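Local structure of DTDP-4-dehydrorhamnose reductase, rfbD ortholog (Clostridium acetobutylicum, 1VL0) at residues Ile40-Gln45 / Asn56-Glu61; Thr197-Arg202 / Cys218-Ile223. The protein probably catalyses the NAD(P)H-dependent reduction of dTDP-6-deoxy-L-lyxo-4-hexulose to dTDP-L-rhamnose. All coordinates share one frame; numbering follows the deposited sequence.

Contact 1: residues Ile40-Gln45 / Asn56-Glu61; sequences IPTDVQ and NKFFNE. With NAI (1,4-dihydronicotinamide adenine dinucleotide), chain D.
In the Rossmann-type dinucleotide-binding region, Ile40 and Thr42 on strand 37-42 pack against Phe58 of helix 52-62, while the residues that follow the strand hold the adenosine half of the bound dihydronicotinamide adenine dinucleotide. The backbones stay well apart, with 10.9 Å between Thr42 CA and Phe58 CA, and the side chains of Phe58 and of Ile40 and Thr42 close the gap between them. Phe58 has CG anti to its own backbone N (chi1 -168°), which sends CZ forward to the strand. There CZ meets two methyl groups. Ile40 CG2 comes in at the ring edge, near its plane, 4.1 Å from Phe58 CZ. Thr42 CG2 approaches obliquely, 3.8 Å from Phe58 CZ, its side chain running head-on toward the phenylalanine. The two branches of Thr42 serve different neighbours, since OG1 is hydrogen-bonded to Ile17 O of the adjoining strand. Leu47 also packs on Phe58, and Lys62 makes a cation-pi contact with the ring.

Just beyond, Asp43 grips the adenine ribose with both carboxylate oxygens: O2B of the cofactor donates to Asp43 OD1 at 2.6 Å, and O3B donates to Asp43 OD2, also at 2.6 Å. Val44 N gives a further hydrogen bond to Asp43 OD1 of 2.9 Å, meeting it on the anti side and 22° out of the carboxylate plane, while Asn21 N bonds to OD2. The carboxylate is thus held at both oxygens by protein as well as by ribose. Val44 then lies against the adenine, its CG2 3.8 Å from C6A of the cofactor. An acidic residue following the second strand of the sheet, clasping both hydroxyls of the adenine ribose, is the classic signature of NAD(H) binding in the Rossmann fold.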
# COMPACT_ATOMS: atom_id res chain seq x y z
N ILE A 40 18.15 -24.54 0.21
CA ILE A 40 17.29 -25.35 1.05
C ILE A 40 15.96 -25.51 0.34
O ILE A 40 15.10 -24.64 0.46
CB ILE A 40 17.05 -24.64 2.40
CG1 ILE A 40 18.38 -24.26 3.03
CG2 ILE A 40 16.22 -25.51 3.33
CD1 ILE A 40 18.27 -23.26 4.10
N PRO A 41 15.79 -26.60 -0.39
CA PRO A 41 14.55 -26.83 -1.10
C PRO A 41 13.52 -27.46 -0.19
O PRO A 41 13.83 -28.41 0.53
CB PRO A 41 14.97 -27.78 -2.22
CG PRO A 41 16.14 -28.54 -1.65
CD PRO A 41 16.76 -27.71 -0.57
N THR A 42 12.30 -26.94 -0.22
CA THR A 42 11.24 -27.50 0.56
C THR A 42 10.02 -27.57 -0.29
O THR A 42 9.76 -26.70 -1.16
CB THR A 42 10.90 -26.65 1.87
OG1 THR A 42 10.49 -25.32 1.52
CG2 THR A 42 12.11 -26.42 2.76
N ASP A 43 9.23 -28.59 -0.01
CA ASP A 43 7.87 -28.63 -0.47
C ASP A 43 6.99 -28.94 0.72
O ASP A 43 7.46 -28.96 1.89
CB ASP A 43 7.73 -29.60 -1.67
CG ASP A 43 6.76 -29.07 -2.71
OD1 ASP A 43 5.52 -29.05 -2.42
OD2 ASP A 43 7.13 -28.63 -3.82
N VAL A 44 5.71 -29.16 0.48
CA VAL A 44 4.70 -29.10 1.54
C VAL A 44 5.02 -30.03 2.71
O VAL A 44 4.72 -29.72 3.86
CB VAL A 44 3.26 -29.30 0.99
CG1 VAL A 44 3.11 -30.63 0.27
CG2 VAL A 44 2.21 -29.11 2.08
N GLN A 45 5.58 -31.18 2.41
CA GLN A 45 5.87 -32.18 3.43
C GLN A 45 7.06 -31.78 4.32
O GLN A 45 7.24 -32.35 5.42
CB GLN A 45 6.08 -33.55 2.78
CG GLN A 45 7.37 -33.70 1.96
CD GLN A 45 7.29 -33.15 0.55
OE1 GLN A 45 6.18 -32.84 0.03
NE2 GLN A 45 8.46 -33.02 -0.09
N ASN A 56 7.32 -19.65 11.09
CA ASN A 56 8.14 -18.85 12.00
C ASN A 56 9.30 -19.63 12.58
O ASN A 56 10.41 -19.15 12.61
CB ASN A 56 7.31 -18.23 13.15
CG ASN A 56 6.24 -17.26 12.67
OD1 ASN A 56 6.23 -16.83 11.52
ND2 ASN A 56 5.32 -16.92 13.56
N LYS A 57 9.02 -20.83 13.06
CA LYS A 57 10.05 -21.67 13.66
C LYS A 57 11.15 -22.00 12.67
O LYS A 57 12.32 -21.97 12.99
CB LYS A 57 9.42 -22.96 14.17
CG LYS A 57 10.37 -23.80 15.03
CD LYS A 57 10.11 -25.29 14.88
CE LYS A 57 8.95 -25.74 15.72
NZ LYS A 57 9.43 -26.20 17.06
N PHE A 58 10.76 -22.36 11.46
CA PHE A 58 11.70 -22.74 10.41
C PHE A 58 12.66 -21.57 10.12
O PHE A 58 13.88 -21.73 10.11
CB PHE A 58 10.92 -23.11 9.14
CG PHE A 58 11.75 -23.78 8.09
CD1 PHE A 58 12.54 -23.01 7.23
CD2 PHE A 58 11.75 -25.18 7.96
CE1 PHE A 58 13.30 -23.61 6.24
CE2 PHE A 58 12.51 -25.78 6.97
CZ PHE A 58 13.29 -25.00 6.12
N PHE A 59 12.09 -20.39 9.89
CA PHE A 59 12.94 -19.22 9.63
C PHE A 59 13.85 -18.86 10.81
O PHE A 59 15.00 -18.50 10.62
CB PHE A 59 12.08 -18.03 9.28
CG PHE A 59 11.71 -17.97 7.82
CD1 PHE A 59 10.82 -18.88 7.28
CD2 PHE A 59 12.27 -17.02 6.99
CE1 PHE A 59 10.45 -18.78 5.91
CE2 PHE A 59 11.97 -16.98 5.64
CZ PHE A 59 11.05 -17.85 5.11
N ASN A 60 13.32 -18.94 12.02
CA ASN A 60 14.11 -18.60 13.21
C ASN A 60 15.28 -19.56 13.40
O ASN A 60 16.32 -19.12 13.87
CB ASN A 60 13.25 -18.54 14.47
CG ASN A 60 12.24 -17.39 14.46
OD1 ASN A 60 12.36 -16.44 13.70
ND2 ASN A 60 11.25 -17.47 15.33
N GLU A 61 15.10 -20.82 13.01
CA GLU A 61 16.15 -21.85 13.15
C GLU A 61 17.12 -21.82 11.97
O GLU A 61 18.34 -21.85 12.18
CB GLU A 61 15.52 -23.25 13.31
CG GLU A 61 14.71 -23.37 14.61
CD GLU A 61 14.03 -24.73 14.87
OE1 GLU A 61 13.89 -25.57 13.93
OE2 GLU A 61 13.60 -24.94 16.03
PA NAI D . 3.96 -26.09 -9.88
O1A NAI D . 2.48 -26.36 -9.79
O2A NAI D . 4.66 -26.87 -10.96
O5B NAI D . 4.55 -26.30 -8.40
C5B NAI D . 3.91 -25.62 -7.34
C4B NAI D . 4.28 -26.24 -5.99
O4B NAI D . 3.36 -25.80 -4.99
C3B NAI D . 4.20 -27.76 -5.92
O3B NAI D . 5.49 -28.32 -5.76
C2B NAI D . 3.30 -27.99 -4.70
O2B NAI D . 3.52 -29.21 -4.00
C1B NAI D . 3.59 -26.70 -3.93
N9A NAI D . 2.80 -26.41 -2.72
C8A NAI D . 1.43 -26.50 -2.63
N7A NAI D . 1.08 -26.19 -1.36
C5A NAI D . 2.18 -25.93 -0.62
C6A NAI D . 2.34 -25.58 0.72
N6A NAI D . 1.29 -25.46 1.53
N1A NAI D . 3.60 -25.36 1.21
C2A NAI D . 4.71 -25.49 0.36
N3A NAI D . 4.56 -25.86 -0.95
C4A NAI D . 3.29 -26.07 -1.46
O3 NAI D . 4.16 -24.51 -10.03
PN NAI D . 4.87 -23.72 -11.26
O1N NAI D . 6.33 -23.65 -11.06
O2N NAI D . 4.20 -24.13 -12.52
O5D NAI D . 4.43 -22.22 -10.85
C5D NAI D . 5.38 -21.40 -10.18
C4D NAI D . 4.76 -20.05 -9.91
O4D NAI D . 4.34 -19.41 -11.14
C3D NAI D . 3.54 -20.13 -9.00
O3D NAI D . 3.76 -19.17 -8.01
C2D NAI D . 2.34 -19.79 -9.89
O2D NAI D . 1.24 -19.12 -9.28
C1D NAI D . 3.02 -18.90 -10.93
N1N NAI D . 2.35 -18.90 -12.23
C2N NAI D . 2.43 -20.03 -13.02
C3N NAI D . 1.80 -19.99 -14.27
C7N NAI D . 1.55 -21.27 -15.01
O7N NAI D . 1.21 -21.17 -16.37
N7N NAI D . 1.66 -22.45 -14.40
C4N NAI D . 1.12 -18.84 -14.68
C5N NAI D . 1.05 -17.71 -13.87
C6N NAI D . 1.68 -17.78 -12.63

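Contact 2: residues Thr197-Arg202 / Cys218-Ile223; sequences TVDLAR and CTCKGI
Over one face of the Asp199 carboxylate sits the sulfur of Cys220, with Cys220 SG 3.7 Å from Asp199 CG and slightly nearer, 3.6 Å, to Asp199 OD1. The other flat group of the helical segment, the guanidinium of Arg202, has Val198 CG1 on one face, displaced toward the rim, one helical turn back along the same helix. Asp199 OD1 finds polar partners at the C-terminal helix 279-290 and just before it: a hydrogen bond with Ser282 OG and a salt bridge with Arg277 NH2, which would favour a charged carboxylate in this buried place.

The second meeting is apolar. Cys218 SG, anti to its backbone N (chi1 -173°), reaches across to the helix, where it lies 3.8 Å from Leu200 CD1 and 3.9 Å from Leu200 CA. Leu200 also packs on Val158 and Thr160 of strand 155-164, and its side chain comes within about 5 Å of the bound dinucleotide. Two cysteines of one loop thus cover successive residues of the helix. The arrangement belongs to a beta-alpha-beta crossover, in which helix 197-210 joins parallel strands 191-196 and 214-217 and packs beside the loop leaving the second of them.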
# COMPACT_ATOMS: atom_id res chain seq x y z
N THR A 197 10.64 -21.84 -17.88
CA THR A 197 11.21 -21.61 -16.55
C THR A 197 12.68 -21.22 -16.60
O THR A 197 13.23 -20.68 -15.64
CB THR A 197 11.09 -22.86 -15.65
OG1 THR A 197 11.56 -24.04 -16.36
CG2 THR A 197 9.65 -23.14 -15.32
N VAL A 198 13.35 -21.54 -17.68
CA VAL A 198 14.77 -21.22 -17.79
C VAL A 198 14.92 -19.72 -17.75
O VAL A 198 15.80 -19.21 -17.09
CB VAL A 198 15.38 -21.77 -19.11
CG1 VAL A 198 16.81 -21.21 -19.36
CG2 VAL A 198 15.36 -23.30 -19.09
N ASP A 199 14.10 -19.03 -18.54
CA ASP A 199 14.16 -17.56 -18.61
C ASP A 199 13.66 -16.89 -17.32
O ASP A 199 14.18 -15.87 -16.92
CB ASP A 199 13.29 -17.07 -19.78
CG ASP A 199 13.84 -17.52 -21.10
OD1 ASP A 199 13.52 -18.69 -21.45
OD2 ASP A 199 14.64 -16.81 -21.79
N LEU A 200 12.60 -17.47 -16.73
CA LEU A 200 12.03 -16.95 -15.51
C LEU A 200 13.04 -17.06 -14.38
O LEU A 200 13.25 -16.12 -13.64
CB LEU A 200 10.73 -17.70 -15.15
CG LEU A 200 10.06 -17.26 -13.82
CD1 LEU A 200 9.77 -15.75 -13.73
CD2 LEU A 200 8.80 -18.10 -13.65
N ALA A 201 13.69 -18.20 -14.29
CA ALA A 201 14.67 -18.43 -13.24
C ALA A 201 15.91 -17.53 -13.34
O ALA A 201 16.46 -17.11 -12.34
CB ALA A 201 15.08 -19.89 -13.26
N ARG A 202 16.37 -17.28 -14.56
CA ARG A 202 17.45 -16.36 -14.80
C ARG A 202 17.08 -14.98 -14.31
O ARG A 202 17.88 -14.27 -13.74
CB ARG A 202 17.80 -16.29 -16.29
CG ARG A 202 18.62 -17.43 -16.81
CD ARG A 202 18.81 -17.37 -18.31
NE ARG A 202 19.46 -18.57 -18.88
CZ ARG A 202 19.56 -18.81 -20.21
NH1 ARG A 202 19.06 -17.95 -21.11
NH2 ARG A 202 20.16 -19.90 -20.63
N CYS A 218 7.68 -10.93 -16.07
CA CYS A 218 8.68 -11.80 -16.67
C CYS A 218 8.03 -12.92 -17.46
O CYS A 218 7.80 -14.03 -16.92
CB CYS A 218 9.60 -12.39 -15.61
SG CYS A 218 10.92 -13.29 -16.44
N THR A 219 7.67 -12.60 -18.71
CA THR A 219 7.39 -13.59 -19.71
C THR A 219 8.44 -13.46 -20.86
O THR A 219 9.17 -12.47 -20.99
CB THR A 219 5.96 -13.43 -20.27
OG1 THR A 219 5.79 -12.13 -20.85
CG2 THR A 219 4.95 -13.52 -19.17
N CYS A 220 8.46 -14.49 -21.72
CA CYS A 220 9.32 -14.47 -22.87
C CYS A 220 8.91 -13.34 -23.83
O CYS A 220 7.81 -12.78 -23.73
CB CYS A 220 9.38 -15.87 -23.54
SG CYS A 220 10.48 -17.11 -22.69
N LYS A 221 9.80 -12.96 -24.74
CA LYS A 221 9.48 -11.90 -25.71
C LYS A 221 8.50 -12.38 -26.74
O LYS A 221 8.46 -13.57 -27.06
CB LYS A 221 10.73 -11.38 -26.39
CG LYS A 221 11.76 -10.79 -25.49
CD LYS A 221 12.93 -10.31 -26.36
CE LYS A 221 14.24 -10.09 -25.66
NZ LYS A 221 14.06 -9.28 -24.56
N GLY A 222 7.69 -11.46 -27.27
CA GLY A 222 6.75 -11.80 -28.31
C GLY A 222 5.33 -11.98 -27.80
O GLY A 222 5.02 -11.69 -26.65
N ILE A 223 4.47 -12.47 -28.70
CA ILE A 223 3.03 -12.60 -28.46
C ILE A 223 2.45 -13.66 -29.39
O ILE A 223 2.80 -13.71 -30.55
CB ILE A 223 2.34 -11.23 -28.70
CG1 ILE A 223 0.81 -11.39 -28.80
CG2 ILE A 223 2.88 -10.57 -29.98
CD1 ILE A 223 0.06 -10.10 -28.95

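Both contacts lie in one sheet-and-helix framework around the same cofactor, yet they share no helix or strand. Contact 1 is partly buried and peripheral, its centre about 21 Å from the centre of the chain; contact 2 is fully buried, and its centre is about 10 Å from that point. Their centres are 28 Å apart and their nearest atoms about 13 Å, so they do not touch. Contact 1 is a strand against a helix, hydrocarbon throughout, with its polar work done next door on the ribose. Contact 2 sets a helix against a loop and mixes sulfur, hydrocarbon and a buried carboxylate. One lies beside the adenosine half; the other approaches the dinucleotide through a leucine.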